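Local coordinates for uncharacterized protein (Nostoc punctiforme, PDB 2R3S) that probably transfers a methyl group from S-adenosylmethionine to an oxygen atom of a still unidentified substrate, working as a homodimer, at residues K24-E28 with Y93-I98; G109-L113 with L289-A293; I164-K168 with N187-E191; L242-V247 with T295-Y301; L261-K266 with I331-K335. One frame throughout, in Å; residues are numbered along the deposited sequence. Where two conformers were deposited one is given.

Contact 1 (K24-E28 with Y93-I98); sequences KAAVE and YVGDAI
A loop can be held against a helix by very few side-chain ends. K24-E28 is the last turn of helix 17-28, with E28 N bonded to K24 O at 2.9 Å. Residues 93-98 pass through a 3-10 segment (95-97; A97 N to V94 O 2.9 Å) into helix 98-101. The CA atoms of V27 and G95 lie 6.4 Å apart, those of K24 and I98 7.2 Å. V27, chi1 t, points toward the loop; its CG1 sits 3.6 Å from G95 O and 3.8 Å from both Y93 OH and I98 CD1. I98 adopts chi1 p, chi2 t, which brings CD1 to 4.2 Å from CG of the fully extended K24 and 4.3 Å from E28 CG. Y93, chi1 t, donates from OH to OD1 of D96 (chi1 m) at 2.8 Å, while one water donates to Y93 OH (2.9 Å) and V27 O (2.7 Å). G95 makes space for this network: a CB there would lie 2.5 Å from Y93 OH. D96 also pairs with R88, and E28 OE1 bonds T114 of the second subunit. Such helix-loop packing beside a subunit interface is in keeping with the mainly helical, winged-helix-like dimerisation domain of O-methyltransferases.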
# COMPACT_ATOMS: atom_id res chain seq x y z
N LYS A 24 -1.61 9.43 4.60
CA LYS A 24 -1.78 9.61 6.03
C LYS A 24 -1.05 10.88 6.50
O LYS A 24 -1.65 11.70 7.19
CB LYS A 24 -1.29 8.38 6.77
CG LYS A 24 -1.40 8.48 8.28
CD LYS A 24 -0.97 7.18 8.96
CE LYS A 24 -1.03 7.35 10.47
NZ LYS A 24 -1.03 6.08 11.15
N ALA A 25 0.21 11.05 6.12
CA ALA A 25 0.95 12.27 6.49
C ALA A 25 0.29 13.53 5.96
O ALA A 25 0.16 14.52 6.68
CB ALA A 25 2.44 12.21 6.03
N ALA A 26 -0.13 13.51 4.70
CA ALA A 26 -0.80 14.66 4.09
C ALA A 26 -2.04 15.05 4.89
O ALA A 26 -2.27 16.23 5.16
CB ALA A 26 -1.16 14.40 2.58
N VAL A 27 -2.84 14.07 5.29
CA VAL A 27 -4.08 14.35 6.02
C VAL A 27 -3.81 14.87 7.43
O VAL A 27 -4.42 15.86 7.87
CB VAL A 27 -5.01 13.11 6.07
CG1 VAL A 27 -6.11 13.34 7.08
CG2 VAL A 27 -5.61 12.85 4.69
N GLU A 28 -2.92 14.18 8.14
CA GLU A 28 -2.52 14.57 9.48
C GLU A 28 -1.91 15.96 9.51
O GLU A 28 -2.06 16.66 10.48
CB GLU A 28 -1.51 13.59 10.06
CG GLU A 28 -2.08 12.25 10.36
CD GLU A 28 -1.09 11.29 10.97
OE1 GLU A 28 0.13 11.46 10.85
OE2 GLU A 28 -1.58 10.31 11.52
N TYR A 93 -15.68 16.66 2.88
CA TYR A 93 -14.44 16.19 3.48
C TYR A 93 -14.62 14.84 4.10
O TYR A 93 -15.45 14.68 4.98
CB TYR A 93 -13.96 17.18 4.53
CG TYR A 93 -12.71 16.74 5.26
CD1 TYR A 93 -11.49 16.80 4.64
CD2 TYR A 93 -12.76 16.27 6.56
CE1 TYR A 93 -10.36 16.39 5.25
CE2 TYR A 93 -11.60 15.87 7.21
CZ TYR A 93 -10.40 15.93 6.55
OH TYR A 93 -9.23 15.54 7.13
N VAL A 94 -13.82 13.87 3.66
CA VAL A 94 -13.83 12.53 4.23
C VAL A 94 -12.48 12.12 4.81
O VAL A 94 -12.31 11.01 5.27
CB VAL A 94 -14.26 11.49 3.18
CG1 VAL A 94 -15.77 11.65 2.87
CG2 VAL A 94 -13.41 11.61 1.95
N GLY A 95 -11.54 13.03 4.86
CA GLY A 95 -10.18 12.69 5.23
C GLY A 95 -10.00 12.01 6.57
O GLY A 95 -9.06 11.27 6.72
N ASP A 96 -10.88 12.27 7.54
CA ASP A 96 -10.70 11.66 8.85
C ASP A 96 -11.17 10.22 8.91
O ASP A 96 -11.06 9.58 9.97
CB ASP A 96 -11.31 12.53 9.94
CG ASP A 96 -10.58 13.90 10.09
OD1 ASP A 96 -9.45 14.10 9.57
OD2 ASP A 96 -11.17 14.78 10.72
N ALA A 97 -11.64 9.67 7.79
CA ALA A 97 -11.90 8.22 7.71
C ALA A 97 -10.66 7.42 8.08
O ALA A 97 -10.79 6.27 8.55
CB ALA A 97 -12.43 7.81 6.29
N ILE A 98 -9.47 7.99 7.89
CA ILE A 98 -8.22 7.28 8.24
C ILE A 98 -8.16 6.92 9.74
O ILE A 98 -7.40 6.04 10.13
CB ILE A 98 -6.91 8.06 7.85
CG1 ILE A 98 -6.76 9.38 8.65
CG2 ILE A 98 -6.83 8.31 6.34
CD1 ILE A 98 -5.29 10.00 8.58
O HOH W 1 -6.67 16.84 6.71

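Contact 2 (G109-L113 with L289-A293); sequences GFNDL and LVMLA
How a short connection docks on a helix through small and large residues in turn is well illustrated where G109-L113 meets one turn of helix 282-294 (A293 N to L289 O 2.9 Å). G109 to N111 have helical phi/psi without forming a regular helix. G109 comes closest, its CA 4.7 Å from the CA of A293 and in CA-H...O contact with A293 O at 3.5 Å; a CB here would fall 2.5 Å from A293 O. A water donates both to G109 O (2.9 Å) and to A293 O (2.8 Å), the latter oxygen also being bonded to T122. F110, chi1 m and chi2 89°, sets its ring over the helix. A293 CB points at one face, 3.6 Å from the ring centroid and 14° off the normal, a CH-pi contact; L289 CD2 lies at the edge, 3.9 Å from F110 CE2, and V290 CA is 3.9 Å from F110 CZ. Y17 of the second subunit meets this ring edge-to-face. The chain then swings clear of the helix at N111 and D112, the latter an N-cap whose OD1 bonds A115 N. L113 (chi1 t, chi2 p) opens helix 113-119 and returns, with CD1 3.9 Å from A293 CB and CD2 3.9 Å from CD2 of L289. With no direct hydrogen bond between the segments, cohesion is chiefly apolar and CH-pi, plus a water joining two carbonyl oxygens.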
# COMPACT_ATOMS: atom_id res chain seq x y z
N GLY A 109 -3.94 -6.60 11.30
CA GLY A 109 -4.29 -7.85 10.62
C GLY A 109 -3.49 -8.12 9.34
O GLY A 109 -3.25 -9.27 8.97
N PHE A 110 -3.04 -7.06 8.69
CA PHE A 110 -2.26 -7.16 7.47
C PHE A 110 -0.75 -7.23 7.70
O PHE A 110 -0.02 -7.46 6.77
CB PHE A 110 -2.59 -5.98 6.57
CG PHE A 110 -3.95 -6.06 6.00
CD1 PHE A 110 -5.03 -5.53 6.67
CD2 PHE A 110 -4.16 -6.68 4.78
CE1 PHE A 110 -6.29 -5.61 6.13
CE2 PHE A 110 -5.42 -6.76 4.24
CZ PHE A 110 -6.48 -6.24 4.92
N ASN A 111 -0.30 -7.01 8.93
CA ASN A 111 1.09 -7.20 9.27
C ASN A 111 1.57 -8.64 9.03
O ASN A 111 2.72 -8.84 8.68
CB ASN A 111 1.38 -6.83 10.73
CG ASN A 111 1.38 -5.31 10.98
OD1 ASN A 111 1.39 -4.49 10.06
ND2 ASN A 111 1.39 -4.93 12.26
N ASP A 112 0.73 -9.64 9.27
CA ASP A 112 1.06 -11.02 8.87
C ASP A 112 -0.13 -11.69 8.21
O ASP A 112 -0.84 -12.48 8.80
CB ASP A 112 1.57 -11.86 10.05
CG ASP A 112 2.53 -13.02 9.62
OD1 ASP A 112 2.65 -13.37 8.41
OD2 ASP A 112 3.19 -13.57 10.53
N LEU A 113 -0.33 -11.32 6.95
CA LEU A 113 -1.35 -11.90 6.13
C LEU A 113 -0.97 -13.34 5.80
O LEU A 113 -1.85 -14.18 5.64
CB LEU A 113 -1.54 -11.05 4.89
CG LEU A 113 -2.82 -11.14 4.07
CD1 LEU A 113 -4.06 -10.94 4.93
CD2 LEU A 113 -2.72 -10.08 2.96
N LEU A 289 -10.49 -10.02 1.45
CA LEU A 289 -9.18 -10.00 2.06
C LEU A 289 -9.24 -9.27 3.40
O LEU A 289 -8.62 -9.70 4.35
CB LEU A 289 -8.12 -9.38 1.15
CG LEU A 289 -6.65 -9.71 1.43
CD1 LEU A 289 -6.29 -11.11 1.00
CD2 LEU A 289 -5.67 -8.68 0.80
N VAL A 290 -10.01 -8.18 3.47
CA VAL A 290 -10.22 -7.49 4.72
C VAL A 290 -10.81 -8.43 5.78
O VAL A 290 -10.33 -8.47 6.93
CB VAL A 290 -11.08 -6.22 4.52
CG1 VAL A 290 -11.32 -5.52 5.82
CG2 VAL A 290 -10.38 -5.27 3.54
N MSE A 291 -11.81 -9.22 5.39
CA MSE A 291 -12.42 -10.19 6.28
C MSE A 291 -11.46 -11.28 6.69
O MSE A 291 -11.47 -11.71 7.83
CB MSE A 291 -13.70 -10.77 5.68
CG MSE A 291 -14.80 -9.73 5.48
SE MSE A 291 -15.42 -9.00 7.20
CE MSE A 291 -14.15 -7.50 7.45
N LEU A 292 -10.59 -11.71 5.80
CA LEU A 292 -9.57 -12.68 6.18
C LEU A 292 -8.62 -12.12 7.22
O LEU A 292 -8.24 -12.81 8.18
CB LEU A 292 -8.78 -13.17 4.96
CG LEU A 292 -7.59 -14.13 5.18
CD1 LEU A 292 -8.02 -15.53 5.65
CD2 LEU A 292 -6.76 -14.22 3.92
N ALA A 293 -8.18 -10.88 7.00
CA ALA A 293 -7.18 -10.29 7.87
C ALA A 293 -7.70 -9.99 9.28
O ALA A 293 -6.95 -10.05 10.23
CB ALA A 293 -6.57 -9.01 7.25
O HOH W 2 -4.46 -11.36 10.52

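Contact 3 (I164-K168 with N187-E191); sequences IEPLK and NPNAE
This is the parallel pairing at the start of neighbouring strands 168-172 and 191-196, joined through helix 178-186 as a beta-alpha-beta crossover of the Rossmann-like methyltransferase sheet. The one bridge pairs K168 with E191 (CA-CA 5.1 Å); just before it the CA atoms of L167 and A190 approach to 4.2 Å. E191 N donates to L167 O at 2.9 Å and 162°, and K168 CA touches E191 O at 3.6 Å. N187 leaves the helix and opens a type I turn closed by A190 N to N187 O (2.9 Å). Its side chain, chi1 m, puts OD1 3.6 Å from P166 CD, while ND2 bonds V183 O. L167 (m, t) brings CD2 to 4.0 Å from N189 CB. K168 and E191 share a face of the sheet, K168 NZ reaching N231 O and E191 OE1 reaching H218. A water donates to E165 OE2 (3.1 Å) and accepts from N189 N (2.9 Å). Thus one direct backbone hydrogen bond accompanies the parallel register, with water bridging exposed E165 and N189.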
# COMPACT_ATOMS: atom_id res chain seq x y z
N ILE A 164 -43.92 0.18 1.56
CA ILE A 164 -43.67 -0.06 2.98
C ILE A 164 -43.81 1.24 3.79
O ILE A 164 -43.45 2.32 3.29
CB ILE A 164 -42.26 -0.66 3.22
N GLU A 165 -44.33 1.14 5.01
CA GLU A 165 -44.29 2.25 5.97
C GLU A 165 -44.20 1.73 7.41
O GLU A 165 -45.20 1.28 7.98
CB GLU A 165 -45.51 3.19 5.80
CG GLU A 165 -45.29 4.58 6.44
CD GLU A 165 -46.55 5.14 7.08
OE1 GLU A 165 -47.59 5.17 6.38
OE2 GLU A 165 -46.51 5.55 8.27
N PRO A 166 -43.00 1.82 8.02
CA PRO A 166 -42.77 1.14 9.29
C PRO A 166 -43.23 1.94 10.49
O PRO A 166 -43.21 3.18 10.49
CB PRO A 166 -41.26 0.99 9.32
CG PRO A 166 -40.78 2.21 8.66
CD PRO A 166 -41.80 2.56 7.60
N LEU A 167 -43.67 1.23 11.50
CA LEU A 167 -43.90 1.82 12.79
C LEU A 167 -42.83 1.32 13.76
O LEU A 167 -42.54 2.00 14.74
CB LEU A 167 -45.34 1.51 13.28
CG LEU A 167 -46.54 1.90 12.37
CD1 LEU A 167 -47.83 1.84 13.19
CD2 LEU A 167 -46.43 3.29 11.73
N LYS A 168 -42.22 0.16 13.49
CA LYS A 168 -41.19 -0.37 14.39
C LYS A 168 -39.96 -0.93 13.65
O LYS A 168 -40.07 -1.86 12.86
CB LYS A 168 -41.80 -1.42 15.32
CG LYS A 168 -41.07 -1.58 16.63
CD LYS A 168 -41.75 -2.55 17.55
CE LYS A 168 -40.86 -2.87 18.73
NZ LYS A 168 -41.47 -3.84 19.64
N ASN A 187 -40.06 8.93 8.30
CA ASN A 187 -41.26 8.30 8.81
C ASN A 187 -41.52 8.77 10.25
O ASN A 187 -41.03 8.16 11.20
CB ASN A 187 -41.10 6.77 8.77
CG ASN A 187 -40.86 6.24 7.36
OD1 ASN A 187 -41.80 6.04 6.59
ND2 ASN A 187 -39.58 6.00 7.02
N PRO A 188 -42.30 9.86 10.42
CA PRO A 188 -42.64 10.48 11.71
C PRO A 188 -43.24 9.56 12.79
O PRO A 188 -43.15 9.87 13.97
CB PRO A 188 -43.65 11.56 11.33
CG PRO A 188 -43.27 11.92 9.95
CD PRO A 188 -42.89 10.63 9.31
N ASN A 189 -43.85 8.45 12.39
CA ASN A 189 -44.41 7.51 13.35
C ASN A 189 -43.52 6.28 13.60
O ASN A 189 -43.94 5.34 14.27
CB ASN A 189 -45.79 7.05 12.88
CG ASN A 189 -46.69 8.21 12.55
OD1 ASN A 189 -46.89 9.10 13.38
ND2 ASN A 189 -47.21 8.23 11.33
N ALA A 190 -42.31 6.29 13.06
CA ALA A 190 -41.42 5.16 13.23
C ALA A 190 -40.74 5.27 14.59
O ALA A 190 -40.33 6.36 15.00
CB ALA A 190 -40.39 5.11 12.11
N GLU A 191 -40.64 4.15 15.29
CA GLU A 191 -39.83 4.04 16.49
C GLU A 191 -38.66 3.13 16.15
O GLU A 191 -38.87 2.03 15.62
CB GLU A 191 -40.63 3.44 17.65
CG GLU A 191 -41.83 4.30 18.11
CD GLU A 191 -41.42 5.50 18.96
OE1 GLU A 191 -40.38 5.42 19.65
OE2 GLU A 191 -42.15 6.51 18.92
O HOH W 3 -44.37 7.28 9.74

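Contact 4 (L242-V247 with T295-Y301); sequences LHHFDV and TPNGDAY
One tyrosine and two histidine backbones can lock two loops together. The CA atoms of H244 and G298 lie 4.0 Å apart, those of H243 and D299 5.2 Å. Y301 (chi1 m) points toward 242-247; its OH donates to F245 O at 2.8 Å, the acceptor lying near the ring plane, at its edge. H243, in a 3-10 turn (242-244), accepts through O from D299 N at 2.7 Å; a CB on G298 would clash with this carbonyl. The H243 side chain, chi1 p, leads away to bond D271 through ND1. H244 (chi1 m) has T295 CG2 at its ring edge, 3.7 Å from H244 CD2, and a water links H244 O (2.5 Å) to N297 N (2.9 Å). T295 OG1 accepts from G298 N (2.9 Å), an ST motif, and bonds M291 O. R57 of the second subunit pairs with D299. The H244 side chain (ND1 bonded to F241 O) lies about 3 Å from a 1,2-ethanediol, probably from the crystallisation liquor, possibly marking a pocket after the fourth strand of the Rossmann-like methyltransferase fold.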
# COMPACT_ATOMS: atom_id res chain seq x y z
N LEU A 242 -23.23 -8.58 8.41
CA LEU A 242 -23.21 -10.03 8.19
C LEU A 242 -21.88 -10.55 7.70
O LEU A 242 -21.51 -11.66 8.02
CB LEU A 242 -24.33 -10.47 7.24
CG LEU A 242 -25.77 -10.46 7.77
CD1 LEU A 242 -26.65 -11.03 6.66
CD2 LEU A 242 -25.93 -11.27 9.10
N HIS A 243 -21.14 -9.73 6.94
CA HIS A 243 -19.82 -10.12 6.42
C HIS A 243 -18.75 -10.55 7.43
O HIS A 243 -17.77 -11.21 7.05
CB HIS A 243 -19.23 -9.02 5.50
CG HIS A 243 -19.12 -7.65 6.11
ND1 HIS A 243 -19.63 -6.53 5.49
CD2 HIS A 243 -18.50 -7.20 7.24
CE1 HIS A 243 -19.34 -5.46 6.20
NE2 HIS A 243 -18.66 -5.84 7.27
N HIS A 244 -18.92 -10.19 8.70
CA HIS A 244 -18.01 -10.60 9.79
C HIS A 244 -18.10 -12.06 10.24
O HIS A 244 -17.18 -12.57 10.88
CB HIS A 244 -18.28 -9.73 11.02
CG HIS A 244 -18.00 -8.28 10.79
ND1 HIS A 244 -19.00 -7.34 10.72
CD2 HIS A 244 -16.83 -7.62 10.58
CE1 HIS A 244 -18.46 -6.15 10.50
NE2 HIS A 244 -17.15 -6.30 10.39
N PHE A 245 -19.19 -12.75 9.92
CA PHE A 245 -19.45 -14.06 10.55
C PHE A 245 -19.50 -15.19 9.53
O PHE A 245 -19.78 -14.93 8.36
CB PHE A 245 -20.76 -13.96 11.32
CG PHE A 245 -20.83 -12.74 12.21
CD1 PHE A 245 -20.13 -12.69 13.39
CD2 PHE A 245 -21.57 -11.63 11.83
CE1 PHE A 245 -20.19 -11.55 14.21
CE2 PHE A 245 -21.62 -10.51 12.61
CZ PHE A 245 -20.93 -10.46 13.81
N ASP A 246 -19.23 -16.43 9.95
CA ASP A 246 -19.50 -17.59 9.08
C ASP A 246 -20.99 -17.71 8.78
O ASP A 246 -21.83 -17.03 9.37
CB ASP A 246 -18.89 -18.93 9.58
CG ASP A 246 -19.34 -19.33 10.97
OD1 ASP A 246 -20.51 -19.15 11.32
OD2 ASP A 246 -18.49 -19.84 11.72
N VAL A 247 -21.30 -18.57 7.80
CA VAL A 247 -22.66 -18.78 7.32
C VAL A 247 -23.66 -19.30 8.39
O VAL A 247 -24.84 -18.92 8.39
CB VAL A 247 -22.64 -19.76 6.10
CG1 VAL A 247 -24.06 -20.26 5.78
CG2 VAL A 247 -22.00 -19.09 4.88
N THR A 295 -11.13 -10.90 10.82
CA THR A 295 -12.18 -11.70 11.42
C THR A 295 -11.80 -13.19 11.27
O THR A 295 -10.97 -13.54 10.40
CB THR A 295 -13.57 -11.47 10.78
OG1 THR A 295 -13.62 -12.10 9.50
CG2 THR A 295 -13.92 -9.98 10.64
N PRO A 296 -12.31 -14.07 12.17
CA PRO A 296 -12.00 -15.51 12.05
C PRO A 296 -12.62 -16.25 10.86
O PRO A 296 -11.97 -17.13 10.34
CB PRO A 296 -12.49 -16.11 13.40
CG PRO A 296 -12.61 -14.89 14.33
CD PRO A 296 -13.07 -13.78 13.40
N ASN A 297 -13.86 -15.95 10.49
CA ASN A 297 -14.63 -16.65 9.47
C ASN A 297 -15.47 -15.70 8.60
O ASN A 297 -16.42 -16.15 7.96
CB ASN A 297 -15.64 -17.64 10.12
CG ASN A 297 -15.12 -18.33 11.38
OD1 ASN A 297 -14.15 -19.10 11.33
ND2 ASN A 297 -15.80 -18.09 12.52
N GLY A 298 -15.21 -14.39 8.63
CA GLY A 298 -16.01 -13.44 7.85
C GLY A 298 -15.67 -13.55 6.36
O GLY A 298 -14.66 -14.14 6.00
N ASP A 299 -16.49 -12.97 5.50
CA ASP A 299 -16.31 -13.05 4.04
C ASP A 299 -17.15 -11.96 3.40
O ASP A 299 -18.09 -11.45 4.01
CB ASP A 299 -16.79 -14.42 3.54
CG ASP A 299 -16.12 -14.89 2.23
OD1 ASP A 299 -15.43 -14.12 1.52
OD2 ASP A 299 -16.31 -16.07 1.94
N ALA A 300 -16.82 -11.60 2.16
CA ALA A 300 -17.70 -10.77 1.35
C ALA A 300 -18.56 -11.75 0.55
O ALA A 300 -18.10 -12.37 -0.41
CB ALA A 300 -16.90 -9.84 0.43
N TYR A 301 -19.81 -11.89 0.97
CA TYR A 301 -20.70 -12.90 0.44
C TYR A 301 -21.44 -12.43 -0.80
O TYR A 301 -21.88 -11.28 -0.88
CB TYR A 301 -21.70 -13.30 1.52
CG TYR A 301 -21.11 -14.06 2.67
CD1 TYR A 301 -20.59 -15.33 2.50
CD2 TYR A 301 -21.09 -13.52 3.95
CE1 TYR A 301 -20.04 -16.03 3.57
CE2 TYR A 301 -20.59 -14.22 5.01
CZ TYR A 301 -20.05 -15.47 4.82
OH TYR A 301 -19.52 -16.15 5.87
O HOH W 4 -15.93 -14.49 11.93
O HOH W 5 -18.64 -16.38 12.88

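Contact 5 (L261-K266 with I331-K335); sequences LAVEGK and IVAYK
In the class I methyltransferase fold the seventh strand in the chain inserts antiparallel beside the fifth, and here strand 329-334 does so against 265-271. K266 and Y334 form a non-hydrogen-bonded pair, CA-CA 4.9 Å, with their side chains on one face. One main-chain hydrogen bond lies beside it, K335 N to G265 O at 3.3 Å (163°), and K266 CA makes a CA-H...O contact with A333 O at 3.4 Å. A type I turn from A262 to G265 (G265 N to A262 O 3.0 Å) turns the corner from strand 261-262; a CB on G265 would clash with L261 CD2. A water donates to G265 O (2.7 Å) and accepts weakly from K335 N (3.3 Å). Among side chains, K266 CD lies 3.6 Å from Y334 CE2, and L261 CD1 4.0 Å from K335 CG. With all four chi angles t, the C-terminal K335 runs back past the turn, CD 3.3 Å from A262 O, until its NZ donates to L261 O at 2.9 Å.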
# COMPACT_ATOMS: atom_id res chain seq x y z
N LEU A 261 -39.84 -10.40 13.67
CA LEU A 261 -40.58 -9.66 12.65
C LEU A 261 -42.09 -9.76 12.82
O LEU A 261 -42.58 -10.78 13.31
CB LEU A 261 -40.22 -10.14 11.23
CG LEU A 261 -38.88 -9.72 10.61
CD1 LEU A 261 -38.64 -10.60 9.37
CD2 LEU A 261 -38.84 -8.22 10.27
N ALA A 262 -42.80 -8.72 12.40
CA ALA A 262 -44.24 -8.75 12.23
C ALA A 262 -44.63 -9.56 10.99
O ALA A 262 -43.78 -9.97 10.20
CB ALA A 262 -44.80 -7.33 12.10
N VAL A 263 -45.94 -9.75 10.82
CA VAL A 263 -46.48 -10.59 9.76
C VAL A 263 -45.88 -10.28 8.40
O VAL A 263 -45.41 -11.18 7.72
CB VAL A 263 -48.03 -10.44 9.69
CG1 VAL A 263 -48.60 -11.14 8.43
CG2 VAL A 263 -48.66 -11.01 10.96
N GLU A 264 -45.90 -9.01 8.02
CA GLU A 264 -45.43 -8.59 6.69
C GLU A 264 -44.01 -7.95 6.79
O GLU A 264 -43.66 -7.03 6.04
CB GLU A 264 -46.45 -7.61 6.09
CG GLU A 264 -47.02 -8.02 4.76
CD GLU A 264 -48.10 -9.05 4.91
OE2 GLU A 264 -48.13 -9.98 4.07
N GLY A 265 -43.19 -8.46 7.71
CA GLY A 265 -41.90 -7.87 8.03
C GLY A 265 -40.85 -8.04 6.95
O GLY A 265 -40.92 -8.96 6.13
N LYS A 266 -39.86 -7.14 6.96
CA LYS A 266 -38.81 -7.09 5.94
C LYS A 266 -37.44 -6.86 6.56
O LYS A 266 -37.30 -6.09 7.50
CB LYS A 266 -39.13 -5.98 4.94
CG LYS A 266 -39.97 -6.47 3.78
CD LYS A 266 -40.76 -5.38 3.06
CE LYS A 266 -42.27 -5.63 3.17
NZ LYS A 266 -43.10 -4.61 2.47
N ILE A 331 -29.82 -6.20 -0.21
CA ILE A 331 -30.74 -7.33 -0.32
C ILE A 331 -31.98 -7.06 0.55
O ILE A 331 -31.84 -6.82 1.74
CB ILE A 331 -30.10 -8.65 0.15
CG1 ILE A 331 -28.97 -9.04 -0.79
CG2 ILE A 331 -31.11 -9.79 0.21
CD1 ILE A 331 -28.12 -10.14 -0.25
N VAL A 332 -33.18 -7.08 -0.04
CA VAL A 332 -34.42 -7.09 0.74
C VAL A 332 -34.94 -8.52 0.86
O VAL A 332 -35.09 -9.21 -0.16
CB VAL A 332 -35.49 -6.22 0.12
CG1 VAL A 332 -36.77 -6.26 0.96
CG2 VAL A 332 -34.96 -4.77 -0.04
N ALA A 333 -35.13 -8.98 2.10
CA ALA A 333 -35.73 -10.28 2.40
C ALA A 333 -37.14 -10.06 2.95
O ALA A 333 -37.39 -9.06 3.62
CB ALA A 333 -34.91 -11.05 3.37
N TYR A 334 -38.04 -11.00 2.66
CA TYR A 334 -39.45 -10.95 3.04
C TYR A 334 -39.72 -12.17 3.87
O TYR A 334 -39.30 -13.28 3.51
CB TYR A 334 -40.35 -10.96 1.80
CG TYR A 334 -40.10 -9.79 0.90
CD1 TYR A 334 -39.04 -9.80 -0.01
CD2 TYR A 334 -40.88 -8.65 0.99
CE1 TYR A 334 -38.77 -8.68 -0.84
CE2 TYR A 334 -40.64 -7.54 0.19
CZ TYR A 334 -39.59 -7.56 -0.74
OH TYR A 334 -39.36 -6.45 -1.55
N LYS A 335 -40.40 -11.98 4.99
CA LYS A 335 -40.69 -13.06 5.94
C LYS A 335 -41.46 -14.18 5.24
O LYS A 335 -42.24 -13.90 4.32
CB LYS A 335 -41.52 -12.52 7.13
CG LYS A 335 -41.43 -13.35 8.39
CD LYS A 335 -42.51 -12.94 9.40
CE LYS A 335 -42.31 -13.64 10.73
NZ LYS A 335 -43.29 -13.16 11.72
OXT LYS A 335 -41.32 -15.37 5.56
O HOH W 6 -42.67 -9.67 4.27

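The five contacts fall into two groups. Contacts 1, 2 and 4 touch the second subunit; the centres of contacts 1 and 2 are about 22 Å apart. Contacts 2 and 4 meet through the selenomethionine M291, whose SE lies 3.2 Å from H243 O and 3.9 Å from H244 CD2, so helix 282-294, which touches the second subunit, also packs on the loop whose H244 lies near the ethanediol, a possible pocket. Contacts 3 and 5 belong to the methyltransferase sheet, their centres about 14 Å apart, with I164 CB 4.1 Å from K266 NZ. Between contacts 4 and 5 the nearest atoms are about 6 Å apart, whereas the centres of contacts 1 and 5 are about 39 Å apart.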